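Local coordinates for protein 6-phosphogluconate dehydrogenase (Pseudomonas syringae, PDB 5U5G) that probably acts as an NADP-dependent reductase of fosfomycin biosynthesis, binding NADP+ together with (2-oxopropyl)phosphonic acid, at residues A85-G90 and Q114-I119. Numbering follows the deposited sequence.
Sequences ACLEVG and QGADYI
Gly90 N donates a hydrogen bond to Gly115 O (3.0 Å, 165° at the hydrogen), the one backbone bond that ties 85-90 to 114-119. The same oxygen is approached by Val89 CA at 3.6 Å in a bent CA-H...O contact, so two successive residues converge on one acceptor. Gly115 turns the chain out of helix 101-113 in a Schellman motif, its positive phi (70°) ending the helix and leading into strand 117-124; Gly90 likewise has positive phi, just before strand 92-95. The contact thus joins the two loops that feed neighbouring parallel strands of the Rossmann-type dinucleotide-binding domain, and backbone hydrogen bonds of Asp117 with Asp91 and Val93 continue the pairing toward the sheet. The two methyls of Val89 lie against successive carbonyl oxygens at the end of the helix: CG1, anti to the backbone N (chi1 176°), is 3.7 Å from Gly115 O, and CG2 is 3.7 Å from Gln114 O. On the inner side, Leu87 extends CD2 to Ala116 CB (3.9 Å), and that methyl also lies 4.0 Å from Glu88 O. Leu87 and Ala116 both rest on Phe111 of helix 101-113, which makes this small apolar patch continuous with the helix packing. CB of Glu88 points away from 114-119, and OE2 forms a salt bridge with Arg60 NE.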
ATOM      1  N   ALA A  85       1.112  35.050 -22.233  1.00 32.47           N
ATOM      2  CA  ALA A  85       1.268  36.055 -23.276  1.00 33.12           C
ATOM      3  C   ALA A  85       1.022  35.503 -24.678  1.00 33.48           C
ATOM      4  O   ALA A  85       0.708  36.279 -25.585  1.00 38.54           O
ATOM      5  CB  ALA A  85       2.670  36.670 -23.193  1.00 32.13           C
ATOM      6  N   CYS A  86       1.145  34.191 -24.881  1.00 33.28           N
ATOM      7  CA  CYS A  86       1.078  33.600 -26.213  1.00 31.15           C
ATOM      8  C   CYS A  86      -0.203  32.831 -26.493  1.00 33.08           C
ATOM      9  O   CYS A  86      -0.420  32.418 -27.638  1.00 37.42           O
ATOM     10  CB  CYS A  86       2.267  32.653 -26.439  1.00 33.06           C
ATOM     11  SG  CYS A  86       3.875  33.410 -26.255  1.00 37.32           S
ATOM     12  N   LEU A  87      -1.046  32.610 -25.494  1.00 32.91           N
ATOM     13  CA  LEU A  87      -2.252  31.832 -25.708  1.00 33.74           C
ATOM     14  C   LEU A  87      -3.256  32.597 -26.557  1.00 34.52           C
ATOM     15  O   LEU A  87      -3.359  33.820 -26.487  1.00 36.94           O
ATOM     16  CB  LEU A  87      -2.885  31.477 -24.372  1.00 33.89           C
ATOM     17  CG  LEU A  87      -2.652  30.097 -23.774  1.00 39.59           C
ATOM     18  CD1 LEU A  87      -1.199  29.622 -23.898  1.00 42.10           C
ATOM     19  CD2 LEU A  87      -3.039  30.280 -22.351  1.00 37.41           C
ATOM     20  N   GLU A  88      -4.005  31.855 -27.363  1.00 36.04           N
ATOM     21  CA  GLU A  88      -5.144  32.393 -28.086  1.00 34.91           C
ATOM     22  C   GLU A  88      -6.430  32.034 -27.357  1.00 34.03           C
ATOM     23  O   GLU A  88      -6.477  31.101 -26.549  1.00 34.02           O
ATOM     24  CB  GLU A  88      -5.189  31.857 -29.517  1.00 33.56           C
ATOM     25  CG  GLU A  88      -4.177  32.516 -30.454  1.00 43.91           C
ATOM     26  CD  GLU A  88      -3.957  31.700 -31.719  1.00 50.79           C
ATOM     27  OE1 GLU A  88      -3.483  32.259 -32.733  1.00 52.06           O
ATOM     28  OE2 GLU A  88      -4.273  30.499 -31.686  1.00 50.44           O
ATOM     29  N   VAL A  89      -7.487  32.788 -27.662  1.00 33.59           N
ATOM     30  CA  VAL A  89      -8.811  32.430 -27.178  1.00 32.99           C
ATOM     31  C   VAL A  89      -9.142  31.020 -27.640  1.00 30.90           C
ATOM     32  O   VAL A  89      -8.981  30.692 -28.817  1.00 32.77           O
ATOM     33  CB  VAL A  89      -9.848  33.451 -27.678  1.00 33.96           C
ATOM     34  CG1 VAL A  89     -11.248  33.033 -27.260  1.00 30.27           C
ATOM     35  CG2 VAL A  89      -9.507  34.842 -27.165  1.00 36.86           C
ATOM     36  N   GLY A  90      -9.603  30.176 -26.712  1.00 27.21           N
ATOM     37  CA  GLY A  90      -9.943  28.806 -27.027  1.00 30.48           C
ATOM     38  C   GLY A  90      -8.822  27.798 -26.853  1.00 32.86           C
ATOM     39  O   GLY A  90      -9.067  26.590 -27.011  1.00 34.42           O
ATOM     40  N   GLN A 114      -8.011  35.404 -20.146  1.00 38.09           N
ATOM     41  CA  GLN A 114      -7.586  35.413 -21.546  1.00 38.40           C
ATOM     42  C   GLN A 114      -8.555  34.685 -22.476  1.00 38.62           C
ATOM     43  O   GLN A 114      -8.268  34.568 -23.675  1.00 42.09           O
ATOM     44  CB  GLN A 114      -6.197  34.771 -21.701  1.00 41.50           C
ATOM     45  CG  GLN A 114      -5.072  35.344 -20.852  1.00 43.06           C
ATOM     46  CD  GLN A 114      -4.652  36.736 -21.281  1.00 54.12           C
ATOM     47  OE1 GLN A 114      -3.710  36.905 -22.059  1.00 56.97           O
ATOM     48  NE2 GLN A 114      -5.346  37.747 -20.766  1.00 53.97           N
ATOM     49  N   GLY A 115      -9.674  34.173 -21.968  1.00 33.90           N
ATOM     50  CA  GLY A 115     -10.527  33.342 -22.796  1.00 31.53           C
ATOM     51  C   GLY A 115      -9.951  31.983 -23.136  1.00 32.94           C
ATOM     52  O   GLY A 115     -10.372  31.369 -24.118  1.00 33.54           O
ATOM     53  N   ALA A 116      -8.991  31.496 -22.357  1.00 31.40           N
ATOM     54  CA  ALA A 116      -8.408  30.172 -22.528  1.00 30.71           C
ATOM     55  C   ALA A 116      -8.793  29.295 -21.339  1.00 29.02           C
ATOM     56  O   ALA A 116      -9.481  29.737 -20.417  1.00 32.90           O
ATOM     57  CB  ALA A 116      -6.886  30.271 -22.691  1.00 29.64           C
ATOM     58  N   ASP A 117      -8.351  28.036 -21.365  1.00 26.84           N
ATOM     59  CA  ASP A 117      -8.688  27.079 -20.316  1.00 27.09           C
ATOM     60  C   ASP A 117      -7.444  26.415 -19.745  1.00 30.42           C
ATOM     61  O   ASP A 117      -6.667  25.799 -20.482  1.00 25.30           O
ATOM     62  CB  ASP A 117      -9.630  25.991 -20.820  1.00 29.26           C
ATOM     63  CG  ASP A 117     -11.085  26.375 -20.662  1.00 33.45           C
ATOM     64  OD1 ASP A 117     -11.631  26.199 -19.544  1.00 31.24           O
ATOM     65  OD2 ASP A 117     -11.667  26.853 -21.654  1.00 31.48           O
ATOM     66  N   TYR A 118      -7.280  26.526 -18.431  1.00 25.44           N
ATOM     67  CA  TYR A 118      -6.330  25.710 -17.685  1.00 26.04           C
ATOM     68  C   TYR A 118      -7.017  24.408 -17.282  1.00 25.46           C
ATOM     69  O   TYR A 118      -8.121  24.436 -16.728  1.00 23.72           O
ATOM     70  CB  TYR A 118      -5.845  26.476 -16.450  1.00 24.82           C
ATOM     71  CG  TYR A 118      -4.710  25.831 -15.662  1.00 24.96           C
ATOM     72  CD1 TYR A 118      -3.414  25.799 -16.173  1.00 22.84           C
ATOM     73  CD2 TYR A 118      -4.930  25.305 -14.387  1.00 25.03           C
ATOM     74  CE1 TYR A 118      -2.368  25.237 -15.448  1.00 24.05           C
ATOM     75  CE2 TYR A 118      -3.896  24.735 -13.653  1.00 24.44           C
ATOM     76  CZ  TYR A 118      -2.617  24.703 -14.192  1.00 23.50           C
ATOM     77  OH  TYR A 118      -1.589  24.142 -13.468  1.00 24.01           O
ATOM     78  N   ILE A 119      -6.391  23.275 -17.593  1.00 24.11           N
ATOM     79  CA  ILE A 119      -6.821  21.973 -17.084  1.00 21.80           C
ATOM     80  C   ILE A 119      -5.755  21.492 -16.108  1.00 25.06           C
ATOM     81  O   ILE A 119      -4.600  21.255 -16.490  1.00 24.76           O
ATOM     82  CB  ILE A 119      -7.057  20.955 -18.205  1.00 22.02           C
ATOM     83  CG1 ILE A 119      -8.237  21.386 -19.094  1.00 25.17           C
ATOM     84  CG2 ILE A 119      -7.332  19.569 -17.624  1.00 21.75           C
ATOM     85  CD1 ILE A 119      -9.579  21.479 -18.365  1.00 27.69           C
TER